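Local structure of glycoprotein (Chandipura virus, 5MDM) at residues E38-S43 against P184-V189; G108-S113 against S122-I127; K207-M212 against R263-S268. The protein probably attaches the virion to host receptors and, once endosomal acid has changed its shape, triggers fusion of the viral and endosomal membranes. One frame throughout, in Å; residues are numbered along the deposited sequence.

Contact 1: residues E38-S43 against P184-V189. With SO4 (sulfate ion), chain G.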
ATOM      1  N   GLU A  38     -23.028 -29.837   2.033  1.00 85.25           N
ATOM      2  CA  GLU A  38     -21.671 -29.330   2.182  1.00 71.06           C
ATOM      3  C   GLU A  38     -20.703 -30.402   2.672  1.00 75.56           C
ATOM      4  O   GLU A  38     -21.065 -31.273   3.458  1.00 84.28           O
ATOM      5  CB  GLU A  38     -21.637 -28.132   3.122  1.00 67.03           C
ATOM      6  CG  GLU A  38     -22.117 -26.842   2.500  1.00 79.26           C
ATOM      7  CD  GLU A  38     -21.971 -25.662   3.439  1.00 97.72           C
ATOM      8  OE1 GLU A  38     -22.284 -24.527   3.025  1.00104.94           O
ATOM      9  OE2 GLU A  38     -21.539 -25.867   4.594  1.00110.93           O
ATOM     10  N   GLU A  39     -19.472 -30.332   2.184  1.00 74.82           N
ATOM     11  CA  GLU A  39     -18.406 -31.222   2.612  1.00 77.60           C
ATOM     12  C   GLU A  39     -17.101 -30.446   2.604  1.00 82.55           C
ATOM     13  O   GLU A  39     -16.826 -29.686   1.671  1.00 84.99           O
ATOM     14  CB  GLU A  39     -18.283 -32.424   1.678  1.00 79.68           C
ATOM     15  CG  GLU A  39     -19.353 -33.482   1.845  1.00 86.94           C
ATOM     16  CD  GLU A  39     -19.174 -34.636   0.878  1.00100.03           C
ATOM     17  OE1 GLU A  39     -18.025 -35.091   0.701  1.00103.39           O
ATOM     18  OE2 GLU A  39     -20.179 -35.081   0.288  1.00111.58           O
ATOM     19  N   SER A  40     -16.297 -30.642   3.641  1.00 74.02           N
ATOM     20  CA  SER A  40     -15.046 -29.913   3.770  1.00 64.68           C
ATOM     21  C   SER A  40     -13.840 -30.837   3.681  1.00 65.88           C
ATOM     22  O   SER A  40     -13.919 -32.022   4.010  1.00 78.81           O
ATOM     23  CB  SER A  40     -15.013 -29.151   5.092  1.00 72.44           C
ATOM     24  OG  SER A  40     -16.121 -28.279   5.208  1.00 77.68           O
ATOM     25  N   PHE A  41     -12.721 -30.285   3.228  1.00 55.64           N
ATOM     26  CA  PHE A  41     -11.465 -31.021   3.205  1.00 66.02           C
ATOM     27  C   PHE A  41     -10.308 -30.136   3.669  1.00 74.85           C
ATOM     28  O   PHE A  41     -10.319 -28.922   3.449  1.00 75.31           O
ATOM     29  CB  PHE A  41     -11.197 -31.609   1.815  1.00 55.26           C
ATOM     30  CG  PHE A  41     -11.078 -30.584   0.730  1.00 58.54           C
ATOM     31  CD1 PHE A  41      -9.833 -30.103   0.345  1.00 69.83           C
ATOM     32  CD2 PHE A  41     -12.211 -30.107   0.081  1.00 63.66           C
ATOM     33  CE1 PHE A  41      -9.716 -29.152  -0.667  1.00 72.53           C
ATOM     34  CE2 PHE A  41     -12.106 -29.148  -0.932  1.00 65.76           C
ATOM     35  CZ  PHE A  41     -10.855 -28.674  -1.306  1.00 64.90           C
ATOM     36  N   LEU A  42      -9.326 -30.744   4.333  1.00 69.98           N
ATOM     37  CA  LEU A  42      -8.153 -30.004   4.784  1.00 61.05           C
ATOM     38  C   LEU A  42      -7.342 -29.553   3.587  1.00 57.97           C
ATOM     39  O   LEU A  42      -7.082 -30.332   2.672  1.00 69.83           O
ATOM     40  CB  LEU A  42      -7.285 -30.858   5.693  1.00 55.88           C
ATOM     41  CG  LEU A  42      -6.017 -30.209   6.235  1.00 56.25           C
ATOM     42  CD1 LEU A  42      -6.336 -28.958   7.025  1.00 55.39           C
ATOM     43  CD2 LEU A  42      -5.294 -31.195   7.108  1.00 74.75           C
ATOM     44  N   SER A  43      -6.947 -28.290   3.586  1.00 56.20           N
ATOM     45  CA  SER A  43      -6.231 -27.752   2.443  1.00 65.94           C
ATOM     46  C   SER A  43      -5.101 -26.817   2.856  1.00 67.87           C
ATOM     47  O   SER A  43      -4.785 -26.660   4.036  1.00 63.44           O
ATOM     48  CB  SER A  43      -7.202 -27.047   1.489  1.00 66.05           C
ATOM     49  OG  SER A  43      -6.528 -26.481   0.380  1.00 69.00           O
ATOM     50  N   PRO A 184      -2.528 -23.775   6.492  1.00 58.10           N
ATOM     51  CA  PRO A 184      -3.624 -24.743   6.495  1.00 53.83           C
ATOM     52  C   PRO A 184      -4.965 -24.022   6.431  1.00 64.17           C
ATOM     53  O   PRO A 184      -5.107 -22.885   6.880  1.00 64.90           O
ATOM     54  CB  PRO A 184      -3.447 -25.477   7.829  1.00 56.55           C
ATOM     55  CG  PRO A 184      -2.610 -24.584   8.661  1.00 56.74           C
ATOM     56  CD  PRO A 184      -1.718 -23.847   7.714  1.00 56.44           C
ATOM     57  N   LEU A 185      -5.953 -24.697   5.870  1.00 63.12           N
ATOM     58  CA  LEU A 185      -7.189 -24.046   5.513  1.00 52.35           C
ATOM     59  C   LEU A 185      -8.242 -25.120   5.336  1.00 56.71           C
ATOM     60  O   LEU A 185      -8.019 -26.102   4.638  1.00 68.37           O
ATOM     61  CB  LEU A 185      -6.977 -23.315   4.189  1.00 56.13           C
ATOM     62  CG  LEU A 185      -8.107 -22.471   3.624  1.00 61.69           C
ATOM     63  CD1 LEU A 185      -8.372 -21.316   4.556  1.00 77.14           C
ATOM     64  CD2 LEU A 185      -7.735 -21.969   2.249  1.00 52.51           C
ATOM     65  N   THR A 186      -9.383 -24.960   5.986  1.00 58.13           N
ATOM     66  CA  THR A 186     -10.512 -25.820   5.679  1.00 56.59           C
ATOM     67  C   THR A 186     -11.218 -25.235   4.466  1.00 67.85           C
ATOM     68  O   THR A 186     -11.655 -24.076   4.480  1.00 70.46           O
ATOM     69  CB  THR A 186     -11.495 -25.926   6.848  1.00 58.15           C
ATOM     70  OG1 THR A 186     -10.863 -26.597   7.940  1.00 60.49           O
ATOM     71  CG2 THR A 186     -12.721 -26.714   6.440  1.00 55.67           C
ATOM     72  N   VAL A 187     -11.292 -26.027   3.403  1.00 66.53           N
ATOM     73  CA  VAL A 187     -12.049 -25.643   2.222  1.00 62.63           C
ATOM     74  C   VAL A 187     -13.331 -26.453   2.201  1.00 64.42           C
ATOM     75  O   VAL A 187     -13.308 -27.662   2.393  1.00 69.26           O
ATOM     76  CB  VAL A 187     -11.254 -25.867   0.929  1.00 58.13           C
ATOM     77  CG1 VAL A 187     -12.128 -25.606  -0.281  1.00 55.49           C
ATOM     78  CG2 VAL A 187     -10.041 -24.959   0.902  1.00 66.38           C
ATOM     79  N   THR A 188     -14.452 -25.775   1.993  1.00 65.99           N
ATOM     80  CA  THR A 188     -15.757 -26.415   2.005  1.00 58.68           C
ATOM     81  C   THR A 188     -16.366 -26.452   0.613  1.00 66.41           C
ATOM     82  O   THR A 188     -16.362 -25.453  -0.109  1.00 79.13           O
ATOM     83  CB  THR A 188     -16.722 -25.678   2.927  1.00 59.91           C
ATOM     84  OG1 THR A 188     -16.207 -25.687   4.263  1.00 67.93           O
ATOM     85  CG2 THR A 188     -18.082 -26.341   2.901  1.00 65.36           C
ATOM     86  N   VAL A 189     -16.887 -27.618   0.247  1.00 60.94           N
ATOM     87  CA  VAL A 189     -17.515 -27.821  -1.045  1.00 62.41           C
ATOM     88  C   VAL A 189     -19.024 -27.846  -0.868  1.00 64.62           C
ATOM     89  O   VAL A 189     -19.539 -28.599  -0.052  1.00 78.14           O
ATOM     90  CB  VAL A 189     -17.078 -29.166  -1.657  1.00 72.55           C
ATOM     91  CG1 VAL A 189     -17.814 -29.426  -2.948  1.00 83.85           C
ATOM     92  CG2 VAL A 189     -15.581 -29.187  -1.892  1.00 77.76           C
TER
HETATM   93  S   SO4 G 501     -10.140 -22.764   9.198  1.00 69.09           S
HETATM   94  O1  SO4 G 501      -9.177 -23.149   8.169  1.00 80.52           O
HETATM   95  O2  SO4 G 501     -11.201 -21.964   8.614  1.00 62.90           O
HETATM   96  O3  SO4 G 501     -10.750 -23.950   9.792  1.00 77.16           O
HETATM   97  O4  SO4 G 501      -9.432 -21.995  10.212  1.00 70.53           O
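Two hydroxyls meet across a non-hydrogen-bonded antiparallel pair: Ser40 OG and Thr188 OG1 lie 2.8 Å apart in a hydrogen bond whose donor is not determined. Each is anti to its own carbonyl carbon (chi1 -56° and -61°). The methyl CG2 of Thr186 sits beside Ser40 CB on the same face, while Thr186 N donates to O1 of a sulfate ion, probably from the crystallisation liquor, 2.8 Å away, and Thr186 OG1 to O3. Around these contacts the strands exchange paired backbone bonds at Glu39 with Val189, Phe41 with Val187 and Ser43 with Leu185; the bond from Leu185 N to Ser43 O is weak. The other face is mostly apolar, but it also carries Ser43, whose OG bonds to Ser237 O, and Glu39, whose OE2 accepts from Gln245 N. Phe41 turns one ring face to Val187 CB, 4.0 Å from the ring centroid, a CH-pi contact offset toward the rim, and meets Val189 CG2 at its edge, 3.6 Å from CE2. Strand 202-205 and Val236 continue this buried layer, whereas Glu38 reaches Lys205 in a salt bridge. Backbone bonds thus set the register, and the Ser40-Thr188 hydroxyl pair adds a side-chain link on the more exposed face.

Contact 2: residues G108-S113 against S122-I127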
ATOM      1  N   GLY A 108      45.352 -18.242   2.455  1.00197.22           N
ATOM      2  CA  GLY A 108      46.314 -17.802   1.461  1.00198.37           C
ATOM      3  C   GLY A 108      47.193 -18.924   0.939  1.00196.33           C
ATOM      4  O   GLY A 108      46.850 -20.102   1.061  1.00201.62           O
ATOM      5  N   PHE A 109      48.332 -18.556   0.356  1.00184.29           N
ATOM      6  CA  PHE A 109      49.241 -19.527  -0.248  1.00170.62           C
ATOM      7  C   PHE A 109      49.883 -20.467   0.773  1.00164.55           C
ATOM      8  O   PHE A 109      50.040 -20.112   1.941  1.00160.96           O
ATOM      9  CB  PHE A 109      50.331 -18.814  -1.057  1.00169.04           C
ATOM     10  CG  PHE A 109      49.868 -18.315  -2.394  1.00164.45           C
ATOM     11  CD1 PHE A 109      49.750 -16.958  -2.640  1.00165.86           C
ATOM     12  CD2 PHE A 109      49.551 -19.204  -3.407  1.00158.17           C
ATOM     13  CE1 PHE A 109      49.327 -16.496  -3.872  1.00161.88           C
ATOM     14  CE2 PHE A 109      49.125 -18.747  -4.640  1.00156.85           C
ATOM     15  CZ  PHE A 109      49.011 -17.391  -4.872  1.00156.78           C
ATOM     16  N   PRO A 110      50.241 -21.680   0.329  1.00166.73           N
ATOM     17  CA  PRO A 110      50.969 -22.667   1.134  1.00171.39           C
ATOM     18  C   PRO A 110      52.442 -22.301   1.301  1.00176.99           C
ATOM     19  O   PRO A 110      53.014 -21.647   0.426  1.00175.63           O
ATOM     20  CB  PRO A 110      50.854 -23.951   0.303  1.00172.59           C
ATOM     21  CG  PRO A 110      49.709 -23.723  -0.615  1.00170.59           C
ATOM     22  CD  PRO A 110      49.740 -22.265  -0.925  1.00168.73           C
ATOM     23  N   PRO A 111      53.055 -22.724   2.416  1.00178.03           N
ATOM     24  CA  PRO A 111      54.482 -22.487   2.637  1.00179.75           C
ATOM     25  C   PRO A 111      55.312 -23.198   1.578  1.00188.54           C
ATOM     26  O   PRO A 111      54.882 -24.229   1.053  1.00186.41           O
ATOM     27  CB  PRO A 111      54.730 -23.104   4.017  1.00176.37           C
ATOM     28  CG  PRO A 111      53.627 -24.090   4.200  1.00173.12           C
ATOM     29  CD  PRO A 111      52.443 -23.481   3.521  1.00176.16           C
ATOM     30  N   GLU A 112      56.481 -22.646   1.266  1.00194.18           N
ATOM     31  CA  GLU A 112      57.345 -23.203   0.232  1.00193.52           C
ATOM     32  C   GLU A 112      57.806 -24.612   0.585  1.00193.81           C
ATOM     33  O   GLU A 112      58.294 -24.860   1.687  1.00194.33           O
ATOM     34  CB  GLU A 112      58.558 -22.298   0.008  1.00191.87           C
ATOM     35  CG  GLU A 112      58.204 -20.859  -0.317  1.00192.48           C
ATOM     36  CD  GLU A 112      59.424 -19.966  -0.392  1.00199.40           C
ATOM     37  OE1 GLU A 112      59.254 -18.734  -0.520  1.00199.52           O
ATOM     38  OE2 GLU A 112      60.554 -20.495  -0.322  1.00204.91           O
ATOM     39  N   SER A 113      57.639 -25.532  -0.359  1.00192.28           N
ATOM     40  CA  SER A 113      58.108 -26.899  -0.188  1.00190.14           C
ATOM     41  C   SER A 113      59.184 -27.198  -1.228  1.00205.08           C
ATOM     42  O   SER A 113      58.881 -27.623  -2.345  1.00210.03           O
ATOM     43  CB  SER A 113      56.945 -27.883  -0.319  1.00168.68           C
ATOM     44  OG  SER A 113      57.362 -29.205  -0.031  1.00160.13           O
ATOM     45  N   SER A 122      53.402 -27.397  -3.476  1.00154.20           N
ATOM     46  CA  SER A 122      52.447 -27.671  -2.410  1.00150.24           C
ATOM     47  C   SER A 122      51.192 -26.841  -2.651  1.00140.22           C
ATOM     48  O   SER A 122      51.267 -25.735  -3.184  1.00126.78           O
ATOM     49  CB  SER A 122      53.055 -27.350  -1.040  1.00160.08           C
ATOM     50  OG  SER A 122      53.546 -26.020  -0.988  1.00165.88           O
ATOM     51  N   GLU A 123      50.037 -27.369  -2.267  1.00146.13           N
ATOM     52  CA  GLU A 123      48.779 -26.696  -2.576  1.00142.62           C
ATOM     53  C   GLU A 123      47.771 -26.683  -1.427  1.00138.29           C
ATOM     54  O   GLU A 123      47.713 -27.611  -0.616  1.00131.95           O
ATOM     55  CB  GLU A 123      48.146 -27.303  -3.832  1.00143.73           C
ATOM     56  CG  GLU A 123      47.974 -28.806  -3.762  1.00149.61           C
ATOM     57  CD  GLU A 123      47.419 -29.400  -5.040  1.00154.40           C
ATOM     58  OE1 GLU A 123      47.354 -28.675  -6.054  1.00155.16           O
ATOM     59  OE2 GLU A 123      47.050 -30.595  -5.030  1.00156.47           O
ATOM     60  N   PHE A 124      46.979 -25.612  -1.387  1.00146.30           N
ATOM     61  CA  PHE A 124      45.924 -25.410  -0.397  1.00151.59           C
ATOM     62  C   PHE A 124      44.585 -25.283  -1.110  1.00149.55           C
ATOM     63  O   PHE A 124      44.379 -24.326  -1.850  1.00150.88           O
ATOM     64  CB  PHE A 124      46.167 -24.101   0.361  1.00160.10           C
ATOM     65  CG  PHE A 124      46.625 -24.282   1.779  1.00169.32           C
ATOM     66  CD1 PHE A 124      46.443 -25.486   2.440  1.00172.31           C
ATOM     67  CD2 PHE A 124      47.231 -23.236   2.457  1.00172.31           C
ATOM     68  CE1 PHE A 124      46.864 -25.642   3.751  1.00173.64           C
ATOM     69  CE2 PHE A 124      47.654 -23.387   3.763  1.00175.08           C
ATOM     70  CZ  PHE A 124      47.470 -24.592   4.412  1.00174.11           C
ATOM     71  N   LEU A 125      43.667 -26.222  -0.891  1.00146.54           N
ATOM     72  CA  LEU A 125      42.344 -26.114  -1.508  1.00138.97           C
ATOM     73  C   LEU A 125      41.477 -25.075  -0.796  1.00134.44           C
ATOM     74  O   LEU A 125      40.973 -25.307   0.304  1.00135.58           O
ATOM     75  CB  LEU A 125      41.635 -27.468  -1.575  1.00139.70           C
ATOM     76  CG  LEU A 125      40.282 -27.451  -2.294  1.00143.63           C
ATOM     77  CD1 LEU A 125      40.341 -26.585  -3.546  1.00146.16           C
ATOM     78  CD2 LEU A 125      39.845 -28.864  -2.653  1.00143.39           C
ATOM     79  N   VAL A 126      41.307 -23.932  -1.449  1.00132.51           N
ATOM     80  CA  VAL A 126      40.615 -22.791  -0.866  1.00140.28           C
ATOM     81  C   VAL A 126      39.173 -22.686  -1.349  1.00149.95           C
ATOM     82  O   VAL A 126      38.912 -22.642  -2.556  1.00157.38           O
ATOM     83  CB  VAL A 126      41.352 -21.478  -1.202  1.00139.81           C
ATOM     84  CG1 VAL A 126      40.496 -20.272  -0.838  1.00143.36           C
ATOM     85  CG2 VAL A 126      42.701 -21.427  -0.490  1.00134.67           C
ATOM     86  N   ILE A 127      38.240 -22.650  -0.399  1.00147.23           N
ATOM     87  CA  ILE A 127      36.829 -22.461  -0.716  1.00142.08           C
ATOM     88  C   ILE A 127      36.356 -21.070  -0.306  1.00140.77           C
ATOM     89  O   ILE A 127      36.627 -20.620   0.806  1.00137.35           O
ATOM     90  CB  ILE A 127      35.933 -23.503  -0.026  1.00138.38           C
ATOM     91  CG1 ILE A 127      36.488 -24.914  -0.218  1.00134.89           C
ATOM     92  CG2 ILE A 127      34.521 -23.418  -0.577  1.00140.19           C
ATOM     93  CD1 ILE A 127      36.268 -25.470  -1.604  1.00133.31           C
TER
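With chi1 at 54°, Ser122 places OG between its backbone N and carbonyl carbon, facing Pro111, and gives a hydrogen bond to Pro111 O at 3.0 Å. The hydroxyl approaches the carbonyl at a C=O...donor angle of 159°, tilted somewhat from its plane. Two residues on, the Phe124 ring offers an edge to the backbone of the facing loop: CD2 lies 3.5 Å from Gly108 O, near the plane of the ring. Pro110 packs between Ser122 and Phe124. Its CG rests 3.4 Å from Phe124 N and 3.7 Å from Phe124 CB, while its CB lies 3.6 Å from Ser122 OG. Residues 109-112 run in a polyproline II-like conformation, and the hydroxyl supplies the hydrogen bond that joins the two segments. Strand 120-131 directs its backbone bonds to strand 56-69 instead, Ser122 pairing with Thr66 and Phe124 with Trp64; Pro110 O also accepts from Thr66 OG1, and Phe109 stacks on His80. Here an extended Pro-Pro segment runs alongside strand 120-131 in roughly the opposite direction, within the elongated, beta-rich fusion domain of this rhabdovirus class III glycoprotein.

Contact 3: residues K207-M212 against R263-S268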
ATOM      1  N   LYS A 207     -12.309 -19.485   4.616  1.00 61.51           N
ATOM      2  CA  LYS A 207     -12.275 -18.257   5.400  1.00 55.37           C
ATOM      3  C   LYS A 207     -11.676 -17.125   4.572  1.00 55.90           C
ATOM      4  O   LYS A 207     -11.776 -15.954   4.935  1.00 76.00           O
ATOM      5  CB  LYS A 207     -11.512 -18.460   6.722  1.00 63.68           C
ATOM      6  CG  LYS A 207      -9.989 -18.477   6.624  1.00 52.49           C
ATOM      7  CD  LYS A 207      -9.421 -19.553   7.520  1.00 68.91           C
ATOM      8  CE  LYS A 207      -8.153 -19.112   8.231  1.00 73.85           C
ATOM      9  NZ  LYS A 207      -8.437 -18.688   9.638  1.00 74.94           N
ATOM     10  N   TYR A 208     -11.077 -17.495   3.444  1.00 54.56           N
ATOM     11  CA  TYR A 208     -10.380 -16.562   2.573  1.00 59.44           C
ATOM     12  C   TYR A 208     -11.032 -16.468   1.200  1.00 64.22           C
ATOM     13  O   TYR A 208     -10.684 -15.607   0.396  1.00 69.84           O
ATOM     14  CB  TYR A 208      -8.951 -17.047   2.380  1.00 62.93           C
ATOM     15  CG  TYR A 208      -8.107 -17.005   3.620  1.00 64.55           C
ATOM     16  CD1 TYR A 208      -8.164 -15.925   4.488  1.00 53.22           C
ATOM     17  CD2 TYR A 208      -7.241 -18.040   3.917  1.00 69.49           C
ATOM     18  CE1 TYR A 208      -7.383 -15.884   5.619  1.00 60.23           C
ATOM     19  CE2 TYR A 208      -6.457 -18.007   5.046  1.00 71.89           C
ATOM     20  CZ  TYR A 208      -6.533 -16.926   5.893  1.00 63.18           C
ATOM     21  OH  TYR A 208      -5.760 -16.891   7.021  1.00 70.07           O
ATOM     22  N   HIS A 209     -11.961 -17.373   0.923  1.00 61.34           N
ATOM     23  CA  HIS A 209     -12.540 -17.475  -0.406  1.00 59.45           C
ATOM     24  C   HIS A 209     -14.057 -17.459  -0.377  1.00 68.29           C
ATOM     25  O   HIS A 209     -14.691 -18.362   0.160  1.00 68.15           O
ATOM     26  CB  HIS A 209     -12.037 -18.734  -1.095  1.00 54.61           C
ATOM     27  CG  HIS A 209     -10.546 -18.826  -1.143  1.00 59.32           C
ATOM     28  ND1 HIS A 209      -9.815 -19.509  -0.199  1.00 67.43           N
ATOM     29  CD2 HIS A 209      -9.649 -18.301  -2.008  1.00 67.37           C
ATOM     30  CE1 HIS A 209      -8.528 -19.413  -0.486  1.00 73.99           C
ATOM     31  NE2 HIS A 209      -8.401 -18.684  -1.579  1.00 74.50           N
ATOM     32  N   SER A 210     -14.633 -16.425  -0.975  1.00 82.63           N
ATOM     33  CA  SER A 210     -16.074 -16.236  -0.942  1.00 83.86           C
ATOM     34  C   SER A 210     -16.731 -16.772  -2.197  1.00 76.04           C
ATOM     35  O   SER A 210     -16.463 -16.280  -3.292  1.00 85.52           O
ATOM     36  CB  SER A 210     -16.413 -14.755  -0.782  1.00 91.71           C
ATOM     37  OG  SER A 210     -17.783 -14.524  -1.051  1.00102.51           O
ATOM     38  N   HIS A 211     -17.586 -17.776  -2.017  1.00 75.50           N
ATOM     39  CA  HIS A 211     -18.425 -18.341  -3.079  1.00 79.36           C
ATOM     40  C   HIS A 211     -17.694 -18.445  -4.411  1.00 69.60           C
ATOM     41  O   HIS A 211     -17.914 -17.648  -5.318  1.00 72.84           O
ATOM     42  CB  HIS A 211     -19.724 -17.536  -3.234  1.00 89.11           C
ATOM     43  CG  HIS A 211     -20.725 -18.177  -4.145  1.00105.03           C
ATOM     44  ND1 HIS A 211     -21.703 -19.036  -3.689  1.00117.95           N
ATOM     45  CD2 HIS A 211     -20.892 -18.095  -5.487  1.00112.74           C
ATOM     46  CE1 HIS A 211     -22.431 -19.452  -4.711  1.00122.32           C
ATOM     47  NE2 HIS A 211     -21.960 -18.896  -5.813  1.00116.51           N
ATOM     48  N   MET A 212     -16.811 -19.426  -4.516  1.00 75.61           N
ATOM     49  CA  MET A 212     -15.934 -19.534  -5.674  1.00 76.66           C
ATOM     50  C   MET A 212     -16.446 -20.594  -6.649  1.00 76.10           C
ATOM     51  O   MET A 212     -16.548 -21.772  -6.309  1.00 67.17           O
ATOM     52  CB  MET A 212     -14.501 -19.829  -5.216  1.00 63.91           C
ATOM     53  CG  MET A 212     -13.428 -19.045  -5.957  1.00 74.12           C
ATOM     54  SD  MET A 212     -13.498 -17.232  -5.944  1.00 90.54           S
ATOM     55  CE  MET A 212     -13.316 -16.889  -4.195  1.00213.93           C
ATOM     56  N   ARG A 263      -2.037 -16.506  -7.863  1.00 79.03           N
ATOM     57  CA  ARG A 263      -1.758 -15.403  -6.946  1.00 77.29           C
ATOM     58  C   ARG A 263      -1.868 -15.805  -5.476  1.00 82.79           C
ATOM     59  O   ARG A 263      -2.582 -16.748  -5.125  1.00 83.90           O
ATOM     60  CB  ARG A 263      -2.661 -14.207  -7.239  1.00 75.68           C
ATOM     61  CG  ARG A 263      -4.134 -14.540  -7.309  1.00124.69           C
ATOM     62  CD  ARG A 263      -4.966 -13.309  -7.623  1.00121.44           C
ATOM     63  NE  ARG A 263      -5.196 -12.480  -6.445  1.00120.53           N
ATOM     64  CZ  ARG A 263      -6.371 -11.953  -6.125  1.00126.21           C
ATOM     65  NH1 ARG A 263      -7.423 -12.165  -6.898  1.00 71.77           N
ATOM     66  NH2 ARG A 263      -6.494 -11.211  -5.033  1.00131.80           N
ATOM     67  N   SER A 264      -1.140 -15.086  -4.624  1.00 75.70           N
ATOM     68  CA  SER A 264      -1.241 -15.271  -3.186  1.00 84.94           C
ATOM     69  C   SER A 264      -2.651 -14.963  -2.720  1.00 81.91           C
ATOM     70  O   SER A 264      -3.335 -14.116  -3.292  1.00 85.44           O
ATOM     71  CB  SER A 264      -0.248 -14.376  -2.447  1.00 91.74           C
ATOM     72  OG  SER A 264       1.065 -14.899  -2.543  1.00113.12           O
ATOM     73  N   THR A 265      -3.086 -15.671  -1.687  1.00 83.06           N
ATOM     74  CA  THR A 265      -4.416 -15.474  -1.142  1.00 76.75           C
ATOM     75  C   THR A 265      -4.473 -14.113  -0.465  1.00 78.26           C
ATOM     76  O   THR A 265      -3.883 -13.900   0.596  1.00 69.37           O
ATOM     77  CB  THR A 265      -4.802 -16.606  -0.181  1.00 72.98           C
ATOM     78  OG1 THR A 265      -4.991 -17.811  -0.930  1.00 75.01           O
ATOM     79  CG2 THR A 265      -6.089 -16.277   0.530  1.00 71.83           C
ATOM     80  N   LEU A 266      -5.171 -13.187  -1.113  1.00 68.74           N
ATOM     81  CA  LEU A 266      -5.169 -11.797  -0.695  1.00 74.05           C
ATOM     82  C   LEU A 266      -5.819 -11.658   0.672  1.00 72.70           C
ATOM     83  O   LEU A 266      -5.383 -10.865   1.506  1.00 64.61           O
ATOM     84  CB  LEU A 266      -5.885 -10.931  -1.732  1.00 66.49           C
ATOM     85  CG  LEU A 266      -5.974  -9.424  -1.460  1.00 86.20           C
ATOM     86  CD1 LEU A 266      -4.597  -8.799  -1.278  1.00 78.89           C
ATOM     87  CD2 LEU A 266      -6.727  -8.729  -2.578  1.00 81.20           C
ATOM     88  N   GLN A 267      -6.845 -12.465   0.909  1.00 68.34           N
ATOM     89  CA  GLN A 267      -7.636 -12.330   2.120  1.00 68.39           C
ATOM     90  C   GLN A 267      -6.899 -12.722   3.395  1.00 72.92           C
ATOM     91  O   GLN A 267      -7.382 -12.467   4.499  1.00 76.64           O
ATOM     92  CB  GLN A 267      -8.948 -13.095   1.982  1.00 75.73           C
ATOM     93  CG  GLN A 267      -9.988 -12.305   1.224  1.00 86.03           C
ATOM     94  CD  GLN A 267     -10.160 -10.920   1.800  1.00 88.54           C
ATOM     95  OE1 GLN A 267     -10.395 -10.762   3.000  1.00 98.98           O
ATOM     96  NE2 GLN A 267     -10.019  -9.903   0.957  1.00 81.56           N
ATOM     97  N   SER A 268      -5.725 -13.319   3.242  1.00 66.81           N
ATOM     98  CA  SER A 268      -4.947 -13.742   4.391  1.00 67.42           C
ATOM     99  C   SER A 268      -4.012 -12.634   4.844  1.00 69.38           C
ATOM    100  O   SER A 268      -3.392 -12.738   5.901  1.00 69.73           O
ATOM    101  CB  SER A 268      -4.145 -14.996   4.057  1.00 69.74           C
ATOM    102  OG  SER A 268      -3.108 -14.696   3.140  1.00 84.50           O
TER
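Tyr208 gives up more surface than any other residue here, and its ring is held between two aliphatic groups. Ser268 CB lies 3.8 Å from the ring centroid, over one face and displaced toward the rim, in a CH-pi contact. Lys207 CG, from the residue just before, sits over the centre of the opposite face. Ser268 CA also comes to 3.5 Å from Tyr208 CE1, bringing the backbone of the short 3-10 turn up to the ring.

Thr265 meets the base of the same side chain. Its CG2, anti to the backbone N, touches Tyr208 CB at 3.5 Å, and the two side chains cross at about a right angle. The Thr265 hydroxyl faces the edge of the His209 ring, with OG1 3.6 Å from NE2; OG1 is hydrogen-bonded with Thr45 OG1, while His209 ND1 is bonded to Ser206 OG. Thr265 O accepts from both Ser268 N and Ser268 OG, the latter at 2.8 Å, which ties the turn together and helps to fix the serine against the tyrosine.

Gln267 contributes the near part of its side chain: CB packs 3.4 Å from Tyr208 O, after which the chain bends at chi2 (-52°), and OE1 is hydrogen-bonded to Ser276 OG. No hydrogen bond joins the two segments, so they meet by van der Waals and CH-pi contact.

The loop that follows strand 202-205 is thereby pressed against the turn leading into helix 270-295, a turn within a region assigned by similarity to trimerization. Strands 36-49 and 180-192 complete the surroundings, Thr45 touching both Tyr208 and His209, Ile47 touching Ser268, and Thr183 and Leu185 lying against Tyr208.

How the contacts relate
Contact 2 is nested inside the 140 residues between the strands of contact 1, yet their centres are 61 Å apart, because the intervening chain builds the elongated fusion domain and returns to the same sheet. Contact 3 comes later in the sequence but its centre is 13 Å from that of contact 1, and the two touch: Leu185 packs its methyls against Tyr208, Lys207 and His209. Through Leu185 the four-stranded sheet that holds both strands of contact 1 abuts the loop of contact 3, which in turn meets the turn before helix 270-295. Contact 2, 58 Å from contact 3 between centres, belongs to the remote fusion domain, which probably engages the target membrane.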